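PDB 4Y9V: particle-associated lyase from Acinetobacter bacteriophage AP22, which is a trimeric tailspike lyase that binds and probably cleaves the capsular polysaccharide of Acinetobacter baumannii, the phage's host. Local coordinates for residues L276-I282 with S297-A303; G246-G251 with K268-N274; S321-S327 with Y345-N351; F114-H120 with V227-Y233. One frame throughout, in Å; residues are numbered along the deposited sequence. Where two conformers were deposited one is given.

Contact 1 (L276-I282 with S297-A303). With 49S (2-acetamido-2-deoxy-beta-D-mannopyranuronic acid), chain B; SO4 (sulfate ion), chain K.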
# COMPACT_ATOMS: atom_id res chain seq x y z
N LEU A 276 29.26 9.05 -8.79
CA LEU A 276 27.98 9.38 -8.20
C LEU A 276 26.98 9.61 -9.35
O LEU A 276 26.48 8.67 -9.94
CB LEU A 276 28.05 10.50 -7.17
CG LEU A 276 28.66 10.13 -5.78
CD1 LEU A 276 30.16 9.94 -5.84
CD2 LEU A 276 28.27 11.19 -4.74
N ASN A 277 26.67 10.90 -9.61
CA ASN A 277 25.64 11.36 -10.54
C ASN A 277 24.24 11.02 -10.02
O ASN A 277 23.53 10.18 -10.55
CB ASN A 277 25.74 10.80 -11.96
CG ASN A 277 27.07 10.98 -12.63
OD1 ASN A 277 27.82 10.01 -12.73
ND2 ASN A 277 27.36 12.17 -13.13
N TYR A 278 23.87 11.71 -8.93
CA TYR A 278 22.63 11.42 -8.23
C TYR A 278 21.72 12.65 -8.30
O TYR A 278 22.16 13.78 -8.13
CB TYR A 278 22.90 11.07 -6.78
CG TYR A 278 23.86 9.91 -6.58
CD1 TYR A 278 24.00 8.88 -7.49
CD2 TYR A 278 24.61 9.83 -5.42
CE1 TYR A 278 24.86 7.80 -7.24
CE2 TYR A 278 25.44 8.74 -5.15
CZ TYR A 278 25.55 7.72 -6.06
OH TYR A 278 26.39 6.69 -5.74
N GLY A 279 20.42 12.44 -8.54
CA GLY A 279 19.50 13.59 -8.47
C GLY A 279 19.37 14.08 -7.03
O GLY A 279 19.74 15.21 -6.71
N ILE A 280 18.85 13.20 -6.19
CA ILE A 280 18.87 13.33 -4.75
C ILE A 280 19.73 12.21 -4.19
O ILE A 280 19.54 11.05 -4.57
CB ILE A 280 17.45 13.23 -4.13
CG1 ILE A 280 16.54 14.30 -4.69
CG2 ILE A 280 17.54 13.33 -2.60
CD1 ILE A 280 15.10 14.18 -4.30
N GLN A 281 20.65 12.55 -3.28
CA GLN A 281 21.34 11.55 -2.48
C GLN A 281 20.83 11.64 -1.05
O GLN A 281 20.94 12.69 -0.41
CB GLN A 281 22.86 11.70 -2.52
CG GLN A 281 23.55 10.49 -1.86
CD GLN A 281 25.06 10.54 -1.91
OE1 GLN A 281 25.63 11.61 -2.07
NE2 GLN A 281 25.70 9.39 -1.74
N ILE A 282 20.28 10.53 -0.58
CA ILE A 282 19.92 10.37 0.84
C ILE A 282 21.12 9.66 1.44
O ILE A 282 21.36 8.50 1.14
CB ILE A 282 18.59 9.61 0.95
CG1 ILE A 282 17.46 10.38 0.30
CG2 ILE A 282 18.30 9.32 2.42
CD1 ILE A 282 16.18 9.59 0.11
N SER A 297 18.40 11.64 -13.70
CA SER A 297 19.83 11.80 -13.49
C SER A 297 20.62 11.04 -14.53
O SER A 297 20.16 10.04 -15.09
CB SER A 297 20.15 11.27 -12.09
OG SER A 297 21.54 11.37 -11.83
N THR A 298 21.90 11.41 -14.70
CA THR A 298 22.81 10.58 -15.47
C THR A 298 22.87 9.16 -14.91
O THR A 298 22.89 8.20 -15.68
CB THR A 298 24.23 11.20 -15.49
OG1 THR A 298 24.10 12.48 -16.12
CG2 THR A 298 25.22 10.33 -16.23
N ARG A 299 22.95 9.05 -13.58
CA ARG A 299 22.93 7.76 -12.89
C ARG A 299 21.68 7.74 -11.98
O ARG A 299 20.61 8.11 -12.42
CB ARG A 299 24.27 7.40 -12.24
CG ARG A 299 25.40 7.37 -13.25
CD ARG A 299 26.72 6.86 -12.70
NE ARG A 299 26.61 5.46 -12.30
CZ ARG A 299 26.60 4.98 -11.09
NH1 ARG A 299 26.71 5.74 -10.01
NH2 ARG A 299 26.47 3.65 -10.91
N HIS A 300 21.80 7.27 -10.75
CA HIS A 300 20.60 7.09 -9.93
C HIS A 300 19.87 8.43 -9.76
O HIS A 300 20.47 9.46 -9.44
CB HIS A 300 20.93 6.51 -8.57
CG HIS A 300 21.72 5.25 -8.60
ND1 HIS A 300 21.35 4.13 -9.28
CD2 HIS A 300 22.86 4.91 -7.95
CE1 HIS A 300 22.22 3.14 -9.10
NE2 HIS A 300 23.16 3.60 -8.30
N ALA A 301 18.55 8.37 -9.91
CA ALA A 301 17.70 9.54 -9.68
C ALA A 301 17.55 9.85 -8.20
O ALA A 301 17.70 10.99 -7.79
CB ALA A 301 16.38 9.35 -10.39
N VAL A 302 17.22 8.80 -7.42
CA VAL A 302 17.33 8.82 -5.96
C VAL A 302 18.35 7.75 -5.62
O VAL A 302 18.15 6.57 -5.91
CB VAL A 302 16.00 8.59 -5.24
CG1 VAL A 302 16.24 8.44 -3.75
CG2 VAL A 302 15.03 9.74 -5.53
N ALA A 303 19.46 8.19 -5.01
CA ALA A 303 20.49 7.30 -4.48
C ALA A 303 20.33 7.28 -2.98
O ALA A 303 20.26 8.34 -2.35
CB ALA A 303 21.87 7.80 -4.83
C8 49S B . 27.14 4.44 -0.26
C7 49S B . 27.15 5.51 -1.33
O7 49S B . 26.14 6.20 -1.56
N2 49S B . 28.30 5.67 -2.01
C2 49S B . 28.46 6.60 -3.11
C3 49S B . 29.29 7.83 -2.72
O3 49S B . 28.68 8.53 -1.63
C1 49S B . 29.15 5.90 -4.26
O1 49S B . 28.48 4.74 -4.65
O5 49S B . 30.45 5.48 -3.85
C5 49S B . 31.30 6.61 -3.60
C6 49S B . 32.69 6.10 -3.29
O6A 49S B . 32.81 5.11 -2.52
O6B 49S B . 33.65 6.72 -3.82
C4 49S B . 30.74 7.45 -2.45
O4 49S B . 31.62 8.58 -2.42
S SO4 K . 26.55 3.05 -7.28
O1 SO4 K . 27.21 2.62 -6.06
O2 SO4 K . 25.37 2.19 -7.53
O3 SO4 K . 27.53 2.88 -8.37
O4 SO4 K . 26.09 4.46 -7.28
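The shortest polar link between 276-282 and 297-303 runs from Ser297 OG to Asn277 O, at 2.6 Å. Arg299 NH1 donates to Leu276 O over 2.9 Å, and the same guanidinium holds the sulfate, with NH2 2.9 Å from SO4 O3 and NH1 3.1 Å from SO4 O4. The sulfate also accepts from His300 NE2 (2.7 Å to O2) and Tyr278 OH (2.7 Å to O4). That tyrosine hydroxyl in turn accepts from 49S O1 at 3.1 Å, while Gln281 NE2 donates to 49S O3 at 3.1 Å, its OE1 being held by Arg253. Beyond the site the backbones pair as parallel strands: Ile280 N to Ala301 O at 3.0 Å, Ala303 N to Ile280 O at 2.9 Å, Ile282 N to Ala303 O at 2.8 Å. Gly279 suits the corner before this ladder because a CB there would clash with Ala301 O. Small Ala303 lays CB 3.4 Å from the Tyr278 ring centroid in a CH-pi contact, and Ile282 CD1 meets Val302 CG1 at 4.0 Å on the other face of the sheet. Successive coils of the beta-helix thus present sugar-binding groups beside a cluster of cationic and hydroxyl donors suited to an anion.

Contact 2 (G246-G251 with K268-N274). With 49T (2-acetamido-2-deoxy-alpha-D-fucopyranose), chain C.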
# COMPACT_ATOMS: atom_id res chain seq x y z
N GLY A 246 22.81 21.54 -13.05
CA GLY A 246 24.23 21.36 -12.94
C GLY A 246 24.67 20.74 -11.63
O GLY A 246 23.88 20.22 -10.83
N GLY A 247 26.00 20.80 -11.43
CA GLY A 247 26.66 20.11 -10.35
C GLY A 247 27.27 18.80 -10.82
O GLY A 247 26.63 18.04 -11.54
N LYS A 248 28.51 18.54 -10.43
CA LYS A 248 29.20 17.34 -10.92
C LYS A 248 28.62 16.04 -10.34
O LYS A 248 28.49 15.07 -11.08
CB LYS A 248 30.70 17.46 -10.59
CG LYS A 248 31.50 16.27 -11.09
CD LYS A 248 33.01 16.57 -10.99
CE LYS A 248 33.84 15.40 -11.50
NZ LYS A 248 35.28 15.79 -11.49
N PHE A 249 28.34 16.03 -9.03
CA PHE A 249 28.10 14.76 -8.34
C PHE A 249 26.65 14.49 -7.98
O PHE A 249 26.20 13.34 -8.14
CB PHE A 249 28.94 14.68 -7.08
CG PHE A 249 30.45 14.62 -7.37
CD1 PHE A 249 30.98 13.52 -8.02
CD2 PHE A 249 31.29 15.65 -6.97
CE1 PHE A 249 32.34 13.45 -8.28
CE2 PHE A 249 32.65 15.57 -7.24
CZ PHE A 249 33.18 14.47 -7.89
N ALA A 250 25.93 15.48 -7.48
CA ALA A 250 24.54 15.29 -7.05
C ALA A 250 23.86 16.66 -7.01
O ALA A 250 24.52 17.67 -6.82
CB ALA A 250 24.46 14.60 -5.71
N GLY A 251 22.54 16.64 -7.11
CA GLY A 251 21.78 17.88 -7.08
C GLY A 251 21.41 18.36 -5.69
O GLY A 251 21.59 19.55 -5.34
N LYS A 268 18.31 17.20 -9.76
CA LYS A 268 18.76 16.46 -10.94
C LYS A 268 20.28 16.41 -10.99
O LYS A 268 20.98 17.16 -10.30
CB LYS A 268 18.21 17.05 -12.21
CG LYS A 268 18.66 18.46 -12.45
CD LYS A 268 18.05 19.08 -13.70
CE LYS A 268 16.66 19.43 -13.65
NZ LYS A 268 16.27 20.53 -12.75
N ASN A 269 20.80 15.53 -11.84
CA ASN A 269 22.18 15.55 -12.26
C ASN A 269 22.22 15.22 -13.75
O ASN A 269 21.53 14.32 -14.19
CB ASN A 269 23.04 14.53 -11.49
CG ASN A 269 24.47 14.57 -11.92
OD1 ASN A 269 24.88 13.85 -12.85
ND2 ASN A 269 25.28 15.39 -11.25
N ASN A 270 23.06 15.95 -14.50
CA ASN A 270 23.18 15.74 -15.93
C ASN A 270 24.62 15.74 -16.39
O ASN A 270 24.89 15.95 -17.57
CB ASN A 270 22.37 16.79 -16.72
CG ASN A 270 20.90 16.76 -16.37
OD1 ASN A 270 20.14 16.01 -17.05
ND2 ASN A 270 20.50 17.45 -15.40
N ALA A 271 25.55 15.49 -15.47
CA ALA A 271 26.97 15.58 -15.76
C ALA A 271 27.44 14.29 -16.42
O ALA A 271 26.81 13.26 -16.34
CB ALA A 271 27.72 15.84 -14.46
N PRO A 272 28.64 14.34 -17.03
CA PRO A 272 29.27 13.11 -17.50
C PRO A 272 29.38 12.13 -16.37
O PRO A 272 29.59 12.48 -15.20
CB PRO A 272 30.64 13.59 -17.99
CG PRO A 272 30.40 15.03 -18.41
CD PRO A 272 29.44 15.54 -17.36
N ALA A 273 29.29 10.85 -16.70
CA ALA A 273 29.32 9.81 -15.67
C ALA A 273 30.58 9.84 -14.84
O ALA A 273 31.71 9.94 -15.35
CB ALA A 273 29.11 8.46 -16.38
N ASN A 274 30.39 9.70 -13.54
CA ASN A 274 31.43 9.61 -12.56
C ASN A 274 31.00 8.57 -11.51
O ASN A 274 30.16 7.71 -11.78
CB ASN A 274 31.81 11.01 -12.02
CG ASN A 274 30.66 11.75 -11.36
OD1 ASN A 274 29.99 11.22 -10.45
ND2 ASN A 274 30.41 12.96 -11.79
C1 49T C . 31.63 9.39 -1.27
C2 49T C . 32.70 10.46 -1.51
N2 49T C . 32.55 11.03 -2.86
C7 49T C . 32.09 12.25 -3.05
O7 49T C . 31.67 12.99 -2.17
C8 49T C . 32.09 12.71 -4.51
O5 49T C . 31.87 8.69 -0.10
C5 49T C . 33.16 8.06 -0.00
C6 49T C . 33.19 7.24 1.27
C4 49T C . 34.24 9.14 -0.07
O4 49T C . 34.08 10.02 1.04
C3 49T C . 34.09 9.88 -1.37
O3 49T C . 35.03 10.99 -1.39
O HOH W 1 23.81 17.48 -9.95
O HOH W 2 21.44 19.92 -15.01
O HOH W 3 21.87 18.97 -13.55
O HOH W 4 24.67 18.10 -13.54
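Lys268 opens the second segment with its backbone: its O lies 3.4 Å from Gly251 CA in a CA-H...O contact and 2.9 Å from water 1, within hydrogen-bonding distance, though that water has more acceptors around it than protons to give. Gly251 fits because a CB would collide with that same carbonyl oxygen. The lysine's CA-to-CB bond points away from 246-251, and its NZ is bonded to Asn244 O. Asn269 does more. Its ND2 reaches Lys248 O in a weak hydrogen bond of 3.2 Å and donates to water 1 at 2.9 Å, while OD1 accepts from Ala271 N at 3.2 Å, forming an Asx turn, and from Asn277. A carboxamide suits this place by donating and accepting at once. At Asn270 the contact is made through solvent: water 4 joins Asn270 N (2.9 Å) to Gly247 O (2.8 Å), and water 3 joins Asn270 ND2 to Gly246 N, 2.8 Å from each. Ala271, small enough for a tight approach, sets CB 3.6 Å from Lys248 O. Finally Asn274 ND2 gives Lys248 O its stronger bond, 2.9 Å, and Asn274 OD1, bound to Leu276 N, lies 3.5 Å from Phe249 CD1 at the ring edge. One ring face receives 49T C8, 3.8 Å from Phe249 CD1. Segment 246-251 leads into strand 250-255, between strands 229-232 and 278-283, whereas strand 268-269 pairs with 293-297 in another sheet; Asn270 packs on Phe188 of a second subunit.

Contact 3 (S321-S327 with Y345-N351)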
# COMPACT_ATOMS: atom_id res chain seq x y z
N SER A 321 7.19 7.02 -2.26
CA SER A 321 5.90 6.70 -2.77
C SER A 321 5.52 7.55 -3.95
O SER A 321 5.67 8.79 -3.95
CB SER A 321 4.84 6.91 -1.68
OG SER A 321 3.54 6.71 -2.16
N GLY A 322 5.00 7.01 -5.03
CA GLY A 322 4.48 7.83 -6.10
C GLY A 322 5.53 8.61 -6.86
O GLY A 322 5.25 9.71 -7.38
N ALA A 323 6.73 8.08 -6.93
CA ALA A 323 7.84 8.76 -7.58
C ALA A 323 8.20 8.09 -8.90
O ALA A 323 8.21 6.85 -9.00
CB ALA A 323 9.05 8.80 -6.66
N ILE A 324 8.55 8.91 -9.88
CA ILE A 324 8.98 8.47 -11.21
C ILE A 324 10.46 8.80 -11.32
O ILE A 324 10.83 9.97 -11.30
CB ILE A 324 8.12 9.09 -12.32
CG1 ILE A 324 6.62 9.05 -12.07
CG2 ILE A 324 8.52 8.49 -13.63
CD1 ILE A 324 5.97 7.69 -11.92
N LEU A 325 11.30 7.76 -11.38
CA LEU A 325 12.73 7.88 -11.12
C LEU A 325 13.52 7.22 -12.26
O LEU A 325 13.44 6.00 -12.44
CB LEU A 325 13.06 7.17 -9.80
CG LEU A 325 12.33 7.72 -8.57
CD1 LEU A 325 12.67 6.91 -7.35
CD2 LEU A 325 12.67 9.21 -8.34
N HIS A 326 14.32 8.02 -12.99
CA HIS A 326 15.01 7.49 -14.15
C HIS A 326 16.46 7.93 -14.24
O HIS A 326 16.83 9.06 -13.91
CB HIS A 326 14.28 7.86 -15.46
CG HIS A 326 12.97 7.13 -15.58
ND1 HIS A 326 12.92 5.75 -15.65
CD2 HIS A 326 11.68 7.49 -15.62
CE1 HIS A 326 11.64 5.38 -15.74
NE2 HIS A 326 10.86 6.42 -15.73
N SER A 327 17.28 6.97 -14.71
CA SER A 327 18.67 7.23 -15.05
C SER A 327 18.83 7.22 -16.57
O SER A 327 18.23 6.37 -17.26
CB SER A 327 19.61 6.21 -14.43
OG SER A 327 19.42 4.92 -14.99
N TYR A 345 10.40 1.37 -1.84
CA TYR A 345 9.79 2.14 -2.93
C TYR A 345 8.43 1.51 -3.23
O TYR A 345 8.36 0.30 -3.51
CB TYR A 345 10.63 2.13 -4.19
CG TYR A 345 11.95 2.87 -4.14
CD1 TYR A 345 12.04 4.21 -4.50
CD2 TYR A 345 13.12 2.23 -3.75
CE1 TYR A 345 13.26 4.88 -4.46
CE2 TYR A 345 14.34 2.88 -3.71
CZ TYR A 345 14.41 4.22 -4.07
OH TYR A 345 15.59 4.93 -4.10
N ASP A 346 7.37 2.31 -3.15
CA ASP A 346 5.99 1.84 -3.32
C ASP A 346 5.31 2.70 -4.36
O ASP A 346 5.36 3.93 -4.31
CB ASP A 346 5.25 1.94 -1.99
CG ASP A 346 3.86 1.33 -2.01
OD1 ASP A 346 3.64 0.30 -2.63
OD2 ASP A 346 2.98 1.83 -1.28
N HIS A 347 4.65 2.07 -5.35
CA HIS A 347 3.92 2.85 -6.37
C HIS A 347 4.85 3.81 -7.08
O HIS A 347 4.47 4.93 -7.43
CB HIS A 347 2.66 3.53 -5.78
CG HIS A 347 1.51 2.55 -5.62
ND1 HIS A 347 1.02 1.94 -4.52
CD2 HIS A 347 0.76 2.09 -6.65
CE1 HIS A 347 -0.04 1.16 -4.89
NE2 HIS A 347 -0.17 1.23 -6.17
N CYS A 348 6.07 3.36 -7.36
CA CYS A 348 7.07 4.12 -8.11
C CYS A 348 7.31 3.48 -9.47
O CYS A 348 6.98 2.32 -9.70
CB CYS A 348 8.39 4.20 -7.34
SG CYS A 348 8.31 5.10 -5.77
N THR A 349 7.93 4.26 -10.35
CA THR A 349 8.37 3.77 -11.64
C THR A 349 9.89 3.99 -11.71
O THR A 349 10.38 5.06 -11.33
CB THR A 349 7.67 4.54 -12.77
OG1 THR A 349 6.27 4.20 -12.70
CG2 THR A 349 8.20 4.14 -14.15
N THR A 350 10.59 2.98 -12.23
CA THR A 350 12.05 3.06 -12.38
C THR A 350 12.46 2.21 -13.56
O THR A 350 11.86 1.18 -13.85
CB THR A 350 12.76 2.61 -11.09
OG1 THR A 350 14.18 2.68 -11.29
CG2 THR A 350 12.34 1.26 -10.59
N ASN A 351 13.55 2.62 -14.21
CA ASN A 351 14.33 1.69 -15.05
C ASN A 351 15.37 1.04 -14.14
O ASN A 351 16.22 1.74 -13.58
CB ASN A 351 14.98 2.37 -16.25
CG ASN A 351 15.92 3.51 -15.92
OD1 ASN A 351 15.49 4.52 -15.34
ND2 ASN A 351 17.17 3.39 -16.29
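Ser321 pairs in parallel with Asp346, its CA lying 3.2 Å from Asp346 O in a CA-H...O contact. Gly322 N then donates to the same oxygen at 3.2 Å. With phi at 68°, the chain turns a corner here, a conformation glycine adopts readily, and Gly322 CA approaches His347 O to 3.2 Å. Ala323 resumes the pairing: its N donates to the thiol sulfur, Cys348 SG, over 3.6 Å, and its O accepts from Thr349 N at 2.9 Å. Ile324 sits beside Thr349, CD1 to OG1 3.6 Å, two beta-branched residues well suited to a strand, and its side chain packs on Asn287 of a second subunit. Leu325 N donates to Thr349 O at 2.9 Å, while CD1 turns its apolar bulk to Tyr345 CE1 at 3.6 Å, next to Val302. At His326 the side chain reaches across, ND1 donating to Asn351 OD1 at 2.9 Å. Ser327 finishes the run: its N also donates to Asn351 OD1 (3.1 Å), and its OG, bonded to Thr329 O, accepts from Asn351 ND2 at 3.0 Å. These are adjacent coils of the right-handed parallel beta-helix; the axes of strands 323-327 and 349-351 approach to 4.9 Å at 10° from parallel. The chemistry passes from main-chain ladder to side-chain substitutes at both a corner and an end: a cysteine sulfur accepts where the chain turns, and an asparagine amide imitates a peptide group where the strands finish.

Contact 4 (F114-H120 with V227-Y233); sequences FYASGSH and VPLVIDY
Tyr233, Phe114 and Tyr115 bury the largest areas where 114-120 and 227-233 run parallel, axes of strands 114-117 and 229-232 being 4.7 Å apart and 6° from parallel. Phe114 to Ser117 and Leu229 to Asp232 are extended, Pro228 (phi/psi -53/-42) making a bend just before the second strand; the register is Phe114-Leu229, Tyr115-Val230, Ala116-Ile231, Ser117-Asp232. Phe114 N donates to Pro228 O (2.9 Å) and Phe114 O accepts from Val230 N (3.2 Å); the ladder continues Ala116 N to Val230 O (2.8 Å), Asp232 N to Ala116 O (2.9 Å), Gly118 N to Asp232 O (2.9 Å). The Phe114 side chain (chi1 m) sets CB 3.8 Å from Leu229 CD1, and its ring joins Phe92 and Phe108 in the hydrophobic interior of the parallel beta-helix, of which these strands are successive rungs. On the other face Tyr115, chi1 t, folds its ring over Val230, CB 3.7 Å from the ring centroid (CH-pi), so that OH donates to Asp232 OD2 at 2.7 Å. That carboxylate also salt-bridges Arg255 and Arg256. Tyr233 leaves the strand in a left-handed conformation (phi/psi 57/60); chi1 m carries its OH to His120 ND1, 2.7 Å, His120 having chi1 p. Gly118 sits opposite because a CB would strike Tyr233 O.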
# COMPACT_ATOMS: atom_id res chain seq x y z
N PHE A 114 25.67 25.81 -1.46
CA PHE A 114 25.15 26.02 -0.12
C PHE A 114 25.33 24.72 0.68
O PHE A 114 25.03 23.63 0.18
CB PHE A 114 23.65 26.36 -0.12
CG PHE A 114 23.26 27.77 -0.54
CD1 PHE A 114 24.17 28.76 -0.86
CD2 PHE A 114 21.92 28.08 -0.60
CE1 PHE A 114 23.74 30.03 -1.21
CE2 PHE A 114 21.48 29.36 -0.92
CZ PHE A 114 22.41 30.33 -1.25
N TYR A 115 25.75 24.86 1.92
CA TYR A 115 25.90 23.71 2.81
C TYR A 115 25.34 24.11 4.17
O TYR A 115 25.93 24.99 4.82
CB TYR A 115 27.38 23.28 2.93
CG TYR A 115 27.55 21.85 3.37
CD1 TYR A 115 27.12 21.41 4.62
CD2 TYR A 115 28.10 20.88 2.52
CE1 TYR A 115 27.26 20.08 5.02
CE2 TYR A 115 28.23 19.57 2.90
CZ TYR A 115 27.81 19.16 4.15
OH TYR A 115 27.92 17.84 4.48
N ALA A 116 24.26 23.50 4.60
CA ALA A 116 23.63 23.80 5.88
C ALA A 116 23.86 22.60 6.80
O ALA A 116 23.53 21.51 6.44
CB ALA A 116 22.15 24.03 5.69
N SER A 117 24.46 22.85 7.97
CA SER A 117 24.82 21.74 8.82
C SER A 117 24.62 22.04 10.30
O SER A 117 25.08 23.06 10.81
CB SER A 117 26.27 21.36 8.62
OG SER A 117 26.64 20.15 9.24
N GLY A 118 24.06 21.05 10.99
CA GLY A 118 24.19 20.92 12.42
C GLY A 118 25.56 20.37 12.79
O GLY A 118 26.46 20.29 11.93
N SER A 119 25.75 20.04 14.04
CA SER A 119 27.06 19.61 14.51
C SER A 119 26.93 18.41 15.45
O SER A 119 25.87 18.18 16.02
CB SER A 119 27.81 20.75 15.20
OG SER A 119 27.10 21.16 16.33
N HIS A 120 28.03 17.71 15.63
CA HIS A 120 28.11 16.67 16.62
C HIS A 120 29.30 16.87 17.54
O HIS A 120 30.25 17.61 17.24
CB HIS A 120 28.13 15.28 15.95
CG HIS A 120 29.34 14.94 15.13
ND1 HIS A 120 29.30 13.98 14.16
CD2 HIS A 120 30.61 15.41 15.19
CE1 HIS A 120 30.51 13.87 13.64
NE2 HIS A 120 31.34 14.73 14.22
N VAL A 227 27.84 19.81 -4.21
CA VAL A 227 26.40 19.60 -4.36
C VAL A 227 25.72 20.95 -4.14
O VAL A 227 26.03 21.63 -3.16
CB VAL A 227 25.94 18.53 -3.36
CG1 VAL A 227 24.43 18.34 -3.44
CG2 VAL A 227 26.67 17.21 -3.63
N PRO A 228 24.81 21.39 -5.02
CA PRO A 228 24.25 22.72 -4.85
C PRO A 228 23.67 23.03 -3.50
O PRO A 228 23.85 24.12 -2.97
CB PRO A 228 23.22 22.74 -6.02
CG PRO A 228 23.80 21.86 -7.07
CD PRO A 228 24.49 20.79 -6.32
N LEU A 229 22.93 22.05 -2.91
CA LEU A 229 22.52 22.17 -1.52
C LEU A 229 22.75 20.82 -0.82
O LEU A 229 22.27 19.78 -1.28
CB LEU A 229 21.07 22.54 -1.37
CG LEU A 229 20.53 22.57 0.09
CD1 LEU A 229 21.23 23.61 0.94
CD2 LEU A 229 19.03 22.77 0.07
N VAL A 230 23.43 20.89 0.32
CA VAL A 230 23.47 19.80 1.30
C VAL A 230 22.80 20.32 2.58
O VAL A 230 23.12 21.42 3.04
CB VAL A 230 24.89 19.33 1.61
CG1 VAL A 230 24.83 18.11 2.57
CG2 VAL A 230 25.66 19.01 0.34
N ILE A 231 21.90 19.50 3.15
CA ILE A 231 21.38 19.70 4.50
C ILE A 231 21.89 18.52 5.32
O ILE A 231 21.67 17.38 4.94
CB ILE A 231 19.85 19.77 4.52
CG1 ILE A 231 19.32 20.90 3.67
CG2 ILE A 231 19.33 19.81 5.94
CD1 ILE A 231 17.83 20.92 3.48
N ASP A 232 22.58 18.82 6.43
CA ASP A 232 23.31 17.83 7.20
C ASP A 232 22.97 18.01 8.68
O ASP A 232 22.96 19.15 9.17
CB ASP A 232 24.80 18.03 6.92
CG ASP A 232 25.76 16.96 7.36
OD1 ASP A 232 25.43 16.09 8.17
OD2 ASP A 232 26.93 17.00 6.80
N TYR A 233 22.68 16.92 9.39
CA TYR A 233 22.39 16.98 10.82
C TYR A 233 21.20 17.94 11.11
O TYR A 233 21.27 18.90 11.87
CB TYR A 233 23.59 17.30 11.68
CG TYR A 233 24.48 16.12 12.03
CD1 TYR A 233 23.97 14.87 12.37
CD2 TYR A 233 25.86 16.29 12.14
CE1 TYR A 233 24.80 13.83 12.78
CE2 TYR A 233 26.69 15.25 12.56
CZ TYR A 233 26.16 14.01 12.87
OH TYR A 233 26.93 12.96 13.28
O HOH W 5 27.36 22.32 -0.95
O HOH W 6 28.69 18.73 8.11

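Along the chain contact 4 closes first, then contacts 2, 1 and 3 follow in series, the order in which the parallel beta-helix is wound. Strands 113-125, 229-232, 250-255, 278-283 and 302-305 are consecutive neighbours in one sheet, carrying contact 4, through contact 2, to contact 1. Contacts 1 and 2 have centres about 8 Å apart and touch through Tyr278 N and Phe249 O; both line the glycan pocket. Contact 2 also packs on contact 4, centres about 18 Å apart. Contact 3, about 13 Å from contact 1 between centres, belongs to another sheet and joins it through Ser297 N and His326 O. The saccharide therefore binds across several adjoining coils of one continuous scaffold.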